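Local coordinates for protein aldehyde dehydrogenase (Trypanosoma brucei, PDB 5MYP) that probably oxidises aldehydes to carboxylic acids with NAD+ as the electron acceptor, at residues A[64-69]-A[311-316]; A[306-311]-A[339-344]. One frame throughout, in Å; residues are numbered along the deposited sequence. Where two conformers were deposited one is given.

In the fold
Contacts 1 and 2 sit about 10 Å apart, centre to centre, on the same side of the chain's centre, and they share Ser311. Along the chain the order is 64-69, 306-311, 311-316, 339-344, so the two contacts interlock. Helix 304-309 runs straight into the loop 311-316. Contact 1 ties that loop to the end of helix 54-65, while contact 2 lays the helix against the turn that leads from strand 340-341 into strand 346-353 of a mixed sheet. Arg66 NH1 donates to Thr344 O and Arg315 NH2 makes a salt bridge to Glu309 OE1, joining the end of helix 54-65 and the loop 311-316 to helix 304-309 and to the turn before strand 346-353.

Contact 1 of 2, residues A[64-69]-A[311-316]; sequences DRRRHR and SDYPRI
Arg66 and Arg315 lie across each other where helix 54-65 of the aldehyde dehydrogenase fold ends against the loop 311-316. Arg66 leaves the helix with positive phi (54°) and sends its side chain over to the loop. There NE and NH2 grip one atom side-on, Tyr313 O, at 2.8 Å from Arg66 NE and 3.1 Å from Arg66 NH2. The oxygen lies in the guanidinium plane, and NE meets it nearly along the C=O axis. Over the centre of that guanidinium, 3.8 Å above its plane, sits CB of Arg315; in return CB of Arg66 lies over a face of the Arg315 guanidinium, nearer its rim. The two like charges are thus close, with Arg66 NH1 4.6 Å from Arg315 NE, and Glu309, bridged to both, probably offsets the repulsion. The backbone of Arg315 is also held: its N donates almost straight to Arg65 O at 3.0 Å, and its O takes both NH1 and NH2 of Arg65, end-on and in that guanidinium's plane. The Arg65 chain is bent at chi2 and chi3. Its side chain is about 12 Å from that of Cys259, the predicted catalytic residue. Two waters extend the join. One bridges Arg66 O and Ser311 O; the other accepts from His68 N and donates to Asp312 O, its oxygen 2.8 Å from Asp312 O.

Contact 2 of 2, residues A[306-311]-A[339-344]; sequences QFLEES and EADEAT
Leu308 and Glu309, on the last turn of helix 304-309, pack against Asp341, at the end of strand 340-341, and Thr344, in the turn that follows. That turn is an Asx motif closed by Asp341, and the side chains, without any hydrogen bond between the two segments, make the contact. Asp341 has CG anti to its backbone N (chi1 -179°), and from there OD2 accepts two bonds from Thr344: its backbone N at 3.1 Å, met on the anti side but well out of the carboxylate plane, and its OG1 at 2.7 Å, on the anti lone pair. The second bond goes with the Thr344 rotamer, whose chi1 of 65° sets OG1 between the backbone N and the carbonyl carbon and leaves CG2 anti to the carbonyl carbon.

Leu308 comes at this pair from the helix, its side chain crossing that of Thr344 at about a right angle. Its CD1 does most of the touching, 3.6 Å from Asp341 CB and the same distance from Thr344 OG1, so one methyl rests against both partners of the bonded pair. Behind it, Leu308 CB also lies close to OG1. Leu308 also touches Phe291 of helix 289-296.

Glu309 slides past Thr344 in the opposite direction. A bend at chi2 (-75°) turns CD back, and the carboxylate reaches the threonine: Glu309 OE2 is 3.7 Å from Thr344 CA. The other oxygen, OE1, is held by salt bridges to Arg66 and Arg315, which anchor the end of this bent chain. Alongside, the aliphatic part makes its own contact, Glu309 CG lying 3.8 Å from the Thr344 CG2 methyl.

Contact 1 of 2, residues A[64-69]-A[311-316]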
loop_
_atom_site.group_PDB
_atom_site.type_symbol
_atom_site.label_atom_id
_atom_site.label_comp_id
_atom_site.label_asym_id
_atom_site.label_seq_id
_atom_site.Cartn_x
_atom_site.Cartn_y
_atom_site.Cartn_z
ATOM N N ASP A 64 24.015 -21.284 -11.685
ATOM C CA ASP A 64 23.277 -20.169 -12.295
ATOM C C ASP A 64 24.074 -18.865 -12.402
ATOM O O ASP A 64 24.079 -18.238 -13.460
ATOM C CB ASP A 64 21.982 -19.877 -11.514
ATOM C CG ASP A 64 20.940 -20.982 -11.641
ATOM O OD1 ASP A 64 20.890 -21.677 -12.677
ATOM O OD2 ASP A 64 20.145 -21.143 -10.694
ATOM N N ARG A 65 24.733 -18.475 -11.309
ATOM C CA ARG A 65 25.360 -17.146 -11.182
ATOM C C ARG A 65 26.894 -17.131 -11.231
ATOM O O ARG A 65 27.486 -16.059 -11.376
ATOM C CB ARG A 65 24.916 -16.500 -9.867
ATOM C CG ARG A 65 23.411 -16.309 -9.729
ATOM C CD ARG A 65 22.929 -15.020 -10.379
ATOM N NE ARG A 65 23.242 -14.962 -11.802
ATOM C CZ ARG A 65 24.286 -14.314 -12.306
ATOM N NH1 ARG A 65 24.502 -14.328 -13.603
ATOM N NH2 ARG A 65 25.119 -13.658 -11.516
ATOM N N ARG A 66 27.526 -18.303 -11.130
ATOM C CA ARG A 66 28.982 -18.413 -10.855
ATOM C C ARG A 66 29.395 -17.642 -9.588
ATOM O O ARG A 66 30.511 -17.111 -9.490
ATOM C CB ARG A 66 29.835 -18.009 -12.064
ATOM C CG ARG A 66 31.230 -18.636 -12.057
ATOM C CD ARG A 66 31.978 -18.356 -13.342
ATOM N NE ARG A 66 32.223 -16.923 -13.518
ATOM C CZ ARG A 66 32.360 -16.290 -14.684
ATOM N NH1 ARG A 66 32.275 -16.936 -15.845
ATOM N NH2 ARG A 66 32.579 -14.978 -14.683
ATOM N N ARG A 67 28.478 -17.594 -8.622
ATOM C CA ARG A 67 28.694 -16.911 -7.362
ATOM C C ARG A 67 29.340 -17.906 -6.400
ATOM O O ARG A 67 28.910 -19.063 -6.319
ATOM C CB ARG A 67 27.351 -16.395 -6.838
ATOM C CG ARG A 67 27.431 -15.581 -5.563
ATOM C CD ARG A 67 26.566 -14.324 -5.618
ATOM N NE ARG A 67 25.225 -14.501 -6.177
ATOM C CZ ARG A 67 24.213 -15.091 -5.551
ATOM N NH1 ARG A 67 24.387 -15.615 -4.349
ATOM N NH2 ARG A 67 23.029 -15.176 -6.141
ATOM N N HIS A 68 30.381 -17.464 -5.694
ATOM C CA HIS A 68 31.113 -18.322 -4.748
ATOM C C HIS A 68 30.221 -18.688 -3.558
ATOM O O HIS A 68 29.391 -17.879 -3.132
ATOM C CB HIS A 68 32.381 -17.611 -4.257
ATOM C CG HIS A 68 33.366 -18.512 -3.576
ATOM N ND1 HIS A 68 33.255 -18.878 -2.251
ATOM C CD2 HIS A 68 34.499 -19.097 -4.032
ATOM C CE1 HIS A 68 34.264 -19.666 -1.926
ATOM N NE2 HIS A 68 35.036 -19.812 -2.987
ATOM N N ARG A 69 30.394 -19.910 -3.050
ATOM C CA ARG A 69 29.617 -20.438 -1.917
ATOM C C ARG A 69 29.524 -19.469 -0.736
ATOM O O ARG A 69 28.446 -19.246 -0.186
ATOM C CB ARG A 69 30.224 -21.760 -1.437
ATOM C CG ARG A 69 29.750 -22.208 -0.067
ATOM C CD ARG A 69 30.434 -23.490 0.355
ATOM N NE ARG A 69 30.212 -23.755 1.773
ATOM C CZ ARG A 69 29.195 -24.452 2.281
ATOM N NH1 ARG A 69 28.264 -24.993 1.497
ATOM N NH2 ARG A 69 29.113 -24.618 3.599
ATOM N N SER A 311 36.605 -19.491 -11.630
ATOM C CA SER A 311 36.972 -18.340 -10.798
ATOM C C SER A 311 35.934 -18.046 -9.710
ATOM O O SER A 311 34.833 -18.610 -9.701
ATOM C CB SER A 311 37.171 -17.095 -11.669
ATOM O OG SER A 311 35.936 -16.556 -12.110
ATOM N N ASP A 312 36.304 -17.139 -8.809
ATOM C CA ASP A 312 35.434 -16.696 -7.714
ATOM C C ASP A 312 34.570 -15.481 -8.080
ATOM O O ASP A 312 33.893 -14.923 -7.207
ATOM C CB ASP A 312 36.283 -16.340 -6.488
ATOM C CG ASP A 312 37.115 -17.509 -5.978
ATOM O OD1 ASP A 312 36.907 -18.658 -6.422
ATOM O OD2 ASP A 312 37.987 -17.271 -5.118
ATOM N N TYR A 313 34.590 -15.073 -9.353
ATOM C CA TYR A 313 33.930 -13.851 -9.801
ATOM C C TYR A 313 32.670 -14.185 -10.613
ATOM O O TYR A 313 32.753 -14.947 -11.579
ATOM C CB TYR A 313 34.894 -13.014 -10.635
ATOM C CG TYR A 313 34.324 -11.673 -11.024
ATOM C CD1 TYR A 313 34.149 -10.667 -10.079
ATOM C CD2 TYR A 313 33.943 -11.415 -12.332
ATOM C CE1 TYR A 313 33.633 -9.428 -10.436
ATOM C CE2 TYR A 313 33.423 -10.188 -12.701
ATOM C CZ TYR A 313 33.264 -9.197 -11.749
ATOM O OH TYR A 313 32.744 -7.979 -12.109
ATOM N N PRO A 314 31.503 -13.616 -10.233
ATOM C CA PRO A 314 30.249 -13.989 -10.906
ATOM C C PRO A 314 30.133 -13.580 -12.371
ATOM O O PRO A 314 30.855 -12.706 -12.849
ATOM C CB PRO A 314 29.172 -13.286 -10.069
ATOM C CG PRO A 314 29.810 -13.078 -8.746
ATOM C CD PRO A 314 31.238 -12.775 -9.053
ATOM N N ARG A 315 29.198 -14.232 -13.048
ATOM C CA ARG A 315 28.979 -14.092 -14.473
ATOM C C ARG A 315 27.866 -13.069 -14.731
ATOM O O ARG A 315 26.964 -12.902 -13.901
ATOM C CB ARG A 315 28.624 -15.479 -15.050
ATOM C CG ARG A 315 27.178 -15.950 -14.939
ATOM C CD ARG A 315 26.852 -16.946 -16.043
ATOM N NE ARG A 315 27.824 -18.036 -16.091
ATOM C CZ ARG A 315 27.833 -19.110 -15.293
ATOM N NH1 ARG A 315 26.953 -19.262 -14.301
ATOM N NH2 ARG A 315 28.784 -20.026 -15.443
ATOM N N ILE A 316 27.931 -12.410 -15.884
ATOM C CA ILE A 316 26.817 -11.600 -16.379
ATOM C C ILE A 316 25.717 -12.578 -16.815
ATOM O O ILE A 316 26.007 -13.663 -17.308
ATOM C CB ILE A 316 27.234 -10.662 -17.544
ATOM C CG1 ILE A 316 28.415 -9.758 -17.138
ATOM C CG2 ILE A 316 26.052 -9.819 -18.019
ATOM C CD1 ILE A 316 28.216 -8.971 -15.860
HETATM O O HOH W 1 32.470 -18.544 -8.167
HETATM O O HOH W 2 31.351 -14.901 -6.072
#

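Contact 2 of 2, residues A[306-311]-A[339-344]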
loop_
_atom_site.group_PDB
_atom_site.type_symbol
_atom_site.label_atom_id
_atom_site.label_comp_id
_atom_site.label_asym_id
_atom_site.label_seq_id
_atom_site.Cartn_x
_atom_site.Cartn_y
_atom_site.Cartn_z
ATOM N N GLN A 306 38.058 -22.197 -19.206
ATOM C CA GLN A 306 37.909 -23.067 -18.038
ATOM C C GLN A 306 38.395 -22.389 -16.751
ATOM O O GLN A 306 37.769 -22.543 -15.702
ATOM C CB GLN A 306 38.671 -24.380 -18.250
ATOM C CG GLN A 306 38.397 -25.453 -17.204
ATOM C CD GLN A 306 39.205 -26.714 -17.453
ATOM O OE1 GLN A 306 39.204 -27.258 -18.559
ATOM N NE2 GLN A 306 39.904 -27.183 -16.425
ATOM N N PHE A 307 39.501 -21.648 -16.836
ATOM C CA PHE A 307 40.026 -20.895 -15.687
ATOM C C PHE A 307 39.026 -19.848 -15.183
ATOM O O PHE A 307 38.831 -19.703 -13.970
ATOM C CB PHE A 307 41.360 -20.220 -16.044
ATOM C CG PHE A 307 41.887 -19.306 -14.974
ATOM C CD1 PHE A 307 42.701 -19.796 -13.958
ATOM C CD2 PHE A 307 41.578 -17.946 -14.989
ATOM C CE1 PHE A 307 43.189 -18.948 -12.970
ATOM C CE2 PHE A 307 42.048 -17.101 -13.996
ATOM C CZ PHE A 307 42.867 -17.598 -12.994
ATOM N N LEU A 308 38.417 -19.113 -16.114
ATOM C CA LEU A 308 37.442 -18.078 -15.759
ATOM C C LEU A 308 36.138 -18.666 -15.220
ATOM O O LEU A 308 35.536 -18.091 -14.313
ATOM C CB LEU A 308 37.166 -17.152 -16.945
ATOM C CG LEU A 308 38.343 -16.268 -17.383
ATOM C CD1 LEU A 308 38.006 -15.546 -18.678
ATOM C CD2 LEU A 308 38.718 -15.271 -16.295
ATOM N N GLU A 309 35.714 -19.809 -15.758
ATOM C CA GLU A 309 34.519 -20.504 -15.247
ATOM C C GLU A 309 34.747 -21.138 -13.871
ATOM O O GLU A 309 33.783 -21.338 -13.125
ATOM C CB GLU A 309 33.989 -21.539 -16.252
ATOM C CG GLU A 309 33.462 -20.933 -17.562
ATOM C CD GLU A 309 32.098 -20.255 -17.459
ATOM O OE1 GLU A 309 31.607 -19.999 -16.343
ATOM O OE2 GLU A 309 31.504 -19.971 -18.519
ATOM N N GLU A 310 36.011 -21.430 -13.534
ATOM C CA GLU A 310 36.400 -21.886 -12.186
ATOM C C GLU A 310 36.721 -20.749 -11.197
ATOM O O GLU A 310 37.039 -21.019 -10.037
ATOM C CB GLU A 310 37.610 -22.833 -12.276
ATOM C CG GLU A 310 37.305 -24.179 -12.922
ATOM C CD GLU A 310 38.553 -25.020 -13.178
ATOM O OE1 GLU A 310 39.666 -24.628 -12.755
ATOM O OE2 GLU A 310 38.419 -26.085 -13.814
ATOM N N SER A 311 36.605 -19.491 -11.630
ATOM C CA SER A 311 36.972 -18.340 -10.798
ATOM C C SER A 311 35.934 -18.046 -9.710
ATOM O O SER A 311 34.833 -18.610 -9.701
ATOM C CB SER A 311 37.171 -17.095 -11.669
ATOM O OG SER A 311 35.936 -16.556 -12.110
ATOM N N GLU A 339 38.471 -4.946 -18.454
ATOM C CA GLU A 339 38.840 -6.286 -18.910
ATOM C C GLU A 339 37.577 -7.135 -19.006
ATOM O O GLU A 339 36.707 -7.057 -18.124
ATOM C CB GLU A 339 39.835 -6.959 -17.957
ATOM C CG GLU A 339 41.053 -6.113 -17.585
ATOM C CD GLU A 339 40.872 -5.306 -16.309
ATOM O OE1 GLU A 339 39.711 -5.042 -15.922
ATOM O OE2 GLU A 339 41.885 -4.930 -15.683
ATOM N N ALA A 340 37.473 -7.930 -20.070
ATOM C CA ALA A 340 36.292 -8.760 -20.292
ATOM C C ALA A 340 36.572 -10.003 -21.131
ATOM O O ALA A 340 37.557 -10.058 -21.867
ATOM C CB ALA A 340 35.194 -7.936 -20.944
ATOM N N ASP A 341 35.704 -11.001 -20.979
ATOM C CA ASP A 341 35.719 -12.218 -21.794
ATOM C C ASP A 341 34.274 -12.597 -22.116
ATOM O O ASP A 341 33.501 -12.943 -21.213
ATOM C CB ASP A 341 36.411 -13.373 -21.065
ATOM C CG ASP A 341 36.461 -14.640 -21.899
ATOM O OD1 ASP A 341 37.244 -14.689 -22.872
ATOM O OD2 ASP A 341 35.706 -15.584 -21.587
ATOM N N GLU A 342 33.924 -12.538 -23.400
ATOM C CA GLU A 342 32.550 -12.759 -23.855
ATOM C C GLU A 342 32.069 -14.194 -23.672
ATOM O O GLU A 342 30.940 -14.410 -23.235
ATOM C CB GLU A 342 32.411 -12.351 -25.328
ATOM C CG GLU A 342 30.985 -12.426 -25.864
ATOM C CD GLU A 342 30.765 -11.631 -27.140
ATOM O OE1 GLU A 342 31.719 -11.002 -27.648
ATOM O OE2 GLU A 342 29.620 -11.632 -27.628
ATOM N N ALA A 343 32.921 -15.165 -23.997
ATOM C CA ALA A 343 32.557 -16.589 -23.923
ATOM C C ALA A 343 32.101 -17.020 -22.526
ATOM O O ALA A 343 31.150 -17.788 -22.396
ATOM C CB ALA A 343 33.720 -17.459 -24.383
ATOM N N THR A 344 32.784 -16.515 -21.496
ATOM C CA THR A 344 32.452 -16.802 -20.095
ATOM C C THR A 344 31.624 -15.690 -19.421
ATOM O O THR A 344 31.400 -15.744 -18.211
ATOM C CB THR A 344 33.736 -17.031 -19.269
ATOM O OG1 THR A 344 34.501 -15.816 -19.216
ATOM C CG2 THR A 344 34.583 -18.169 -19.869
#